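PDB 6M4K: alpha-amylase from Eisenia fetida, which probably hydrolyses internal alpha-1,4-glucosidic linkages of starch-like polysaccharides, as a calcium- and chloride-dependent glycoside hydrolase of family 13. Local coordinates for residues T57-P62 and N359-P364. Numbering follows the deposited sequence.
Sequences TDPPYP and NDWVGP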
loop_
_atom_site.group_PDB
_atom_site.type_symbol
_atom_site.label_atom_id
_atom_site.label_comp_id
_atom_site.label_asym_id
_atom_site.label_seq_id
_atom_site.Cartn_x
_atom_site.Cartn_y
_atom_site.Cartn_z
ATOM N N THR A 57 -1.426 25.310 8.064
ATOM C CA THR A 57 -0.174 25.987 8.369
ATOM C C THR A 57 0.223 25.888 9.835
ATOM O O THR A 57 1.376 26.197 10.169
ATOM C CB THR A 57 -0.218 27.456 7.916
ATOM O OG1 THR A 57 -1.367 28.102 8.471
ATOM C CG2 THR A 57 -0.303 27.549 6.405
ATOM N N ASP A 58 -0.681 25.460 10.713
ATOM C CA ASP A 58 -0.319 25.108 12.080
ATOM C C ASP A 58 -0.775 23.670 12.345
ATOM O O ASP A 58 -1.966 23.436 12.534
ATOM C CB ASP A 58 -0.995 26.051 13.079
ATOM C CG ASP A 58 -0.605 25.748 14.507
ATOM O OD1 ASP A 58 0.420 25.068 14.696
ATOM O OD2 ASP A 58 -1.310 26.198 15.440
ATOM N N PRO A 59 0.151 22.704 12.355
ATOM C CA PRO A 59 1.591 22.829 12.110
ATOM C C PRO A 59 1.867 23.029 10.612
ATOM O O PRO A 59 0.936 22.943 9.803
ATOM C CB PRO A 59 2.133 21.487 12.606
ATOM C CG PRO A 59 1.028 20.515 12.271
ATOM C CD PRO A 59 -0.261 21.288 12.490
ATOM N N PRO A 60 3.106 23.332 10.223
ATOM C CA PRO A 60 3.336 23.767 8.839
ATOM C C PRO A 60 3.319 22.619 7.839
ATOM O O PRO A 60 4.281 21.854 7.717
ATOM C CB PRO A 60 4.706 24.465 8.912
ATOM C CG PRO A 60 5.357 23.908 10.106
ATOM C CD PRO A 60 4.267 23.627 11.089
ATOM N N TYR A 61 2.225 22.548 7.071
ATOM C CA TYR A 61 2.056 21.689 5.896
ATOM C C TYR A 61 2.231 20.207 6.218
ATOM O O TYR A 61 3.078 19.535 5.628
ATOM C CB TYR A 61 2.982 22.160 4.777
ATOM C CG TYR A 61 2.871 23.662 4.566
ATOM C CD1 TYR A 61 1.778 24.200 3.899
ATOM C CD2 TYR A 61 3.836 24.544 5.059
ATOM C CE1 TYR A 61 1.653 25.568 3.696
ATOM C CE2 TYR A 61 3.722 25.923 4.861
ATOM C CZ TYR A 61 2.631 26.419 4.181
ATOM O OH TYR A 61 2.494 27.784 3.977
ATOM N N PRO A 62 1.449 19.675 7.153
ATOM C CA PRO A 62 1.558 18.253 7.499
ATOM C C PRO A 62 1.080 17.358 6.358
ATOM O O PRO A 62 0.313 17.775 5.488
ATOM C CB PRO A 62 0.620 18.135 8.705
ATOM C CG PRO A 62 -0.448 19.151 8.423
ATOM C CD PRO A 62 0.292 20.318 7.795
ATOM N N ASN A 359 6.375 13.960 16.255
ATOM C CA ASN A 359 6.608 14.589 14.967
ATOM C C ASN A 359 5.939 13.819 13.841
ATOM O O ASN A 359 6.353 13.930 12.683
ATOM C CB ASN A 359 8.104 14.755 14.724
ATOM C CG ASN A 359 8.782 15.546 15.824
ATOM O OD1 ASN A 359 8.138 16.301 16.555
ATOM N ND2 ASN A 359 10.081 15.356 15.952
ATOM N N ASP A 360 4.888 13.058 14.170
ATOM C CA ASP A 360 4.220 12.229 13.176
ATOM C C ASP A 360 3.426 13.036 12.171
ATOM O O ASP A 360 2.877 12.447 11.233
ATOM C CB ASP A 360 3.348 11.144 13.833
ATOM C CG ASP A 360 2.229 11.700 14.705
ATOM O OD1 ASP A 360 2.024 12.929 14.765
ATOM O OD2 ASP A 360 1.524 10.875 15.347
ATOM N N TRP A 361 3.362 14.354 12.331
ATOM C CA TRP A 361 2.658 15.241 11.420
ATOM C C TRP A 361 3.523 15.696 10.257
ATOM O O TRP A 361 2.985 16.186 9.260
ATOM C CB TRP A 361 2.178 16.480 12.189
ATOM C CG TRP A 361 3.300 17.232 12.886
ATOM C CD1 TRP A 361 3.748 17.048 14.167
ATOM C CD2 TRP A 361 4.105 18.279 12.325
ATOM N NE1 TRP A 361 4.788 17.923 14.436
ATOM C CE2 TRP A 361 5.020 18.689 13.323
ATOM C CE3 TRP A 361 4.137 18.912 11.077
ATOM C CZ2 TRP A 361 5.963 19.701 13.103
ATOM C CZ3 TRP A 361 5.077 19.927 10.862
ATOM C CH2 TRP A 361 5.968 20.310 11.877
ATOM N N VAL A 362 4.844 15.536 10.361
ATOM C CA VAL A 362 5.748 16.198 9.432
ATOM C C VAL A 362 5.472 15.723 8.013
ATOM O O VAL A 362 5.350 14.518 7.753
ATOM C CB VAL A 362 7.204 15.968 9.862
ATOM C CG1 VAL A 362 8.162 16.444 8.784
ATOM C CG2 VAL A 362 7.487 16.698 11.192
ATOM N N GLY A 363 5.343 16.679 7.097
ATOM C CA GLY A 363 5.108 16.409 5.700
ATOM C C GLY A 363 6.359 16.013 4.944
ATOM O O GLY A 363 7.439 15.817 5.516
ATOM N N PRO A 364 6.233 15.878 3.629
ATOM C CA PRO A 364 7.340 15.401 2.811
ATOM C C PRO A 364 8.489 16.392 2.777
ATOM O O PRO A 364 8.344 17.549 3.206
ATOM C CB PRO A 364 6.698 15.270 1.417
ATOM C CG PRO A 364 5.598 16.249 1.434
ATOM C CD PRO A 364 5.047 16.188 2.817
HETATM O O HOH W 1 5.806 19.467 7.265
HETATM O O HOH W 2 6.317 19.153 4.372
#
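Two loops of the glycoside hydrolase family 13 TIM barrel meet where the indole of Trp-361 lies against the prolines of 57-62. Pro-59, which follows a cis peptide bond, sets its ring over one face of the indole: CB stands 3.7 Å from the centroid of the six-membered ring, 14° off the normal, a CH-pi contact. Val-362 CG2 lies over the opposite face. Pro-60 comes to the outer end of the ring, CD 3.8 Å from Trp-361 CZ3. Pro-62 packs its CA 3.1 Å from Trp-361 O, its CB near the ring edge. Chi1 of 57°, with CG between backbone N and carbonyl carbon, turns the indole to the prolines. A type I turn, Asn-359 to Val-362, is closed by the hydrogen bond from Val-362 N to Asn-359 O (3.2 Å). Water 1 accepts from Gly-363 N (2.8 Å) and lies 2.9 Å from Pro-60 O, to which it can donate. Cutting Trp-361 back to an alanine is likely to leave Pro-59 and Pro-60 without their aromatic partner and open a gap between the loops. Trp-63 hydrogen-bonds through NE1 to Asp-360 O. The first loop follows barrel strand 44-47, second of eight; the other lies beyond the last, 339-344, leading to helix 389-401.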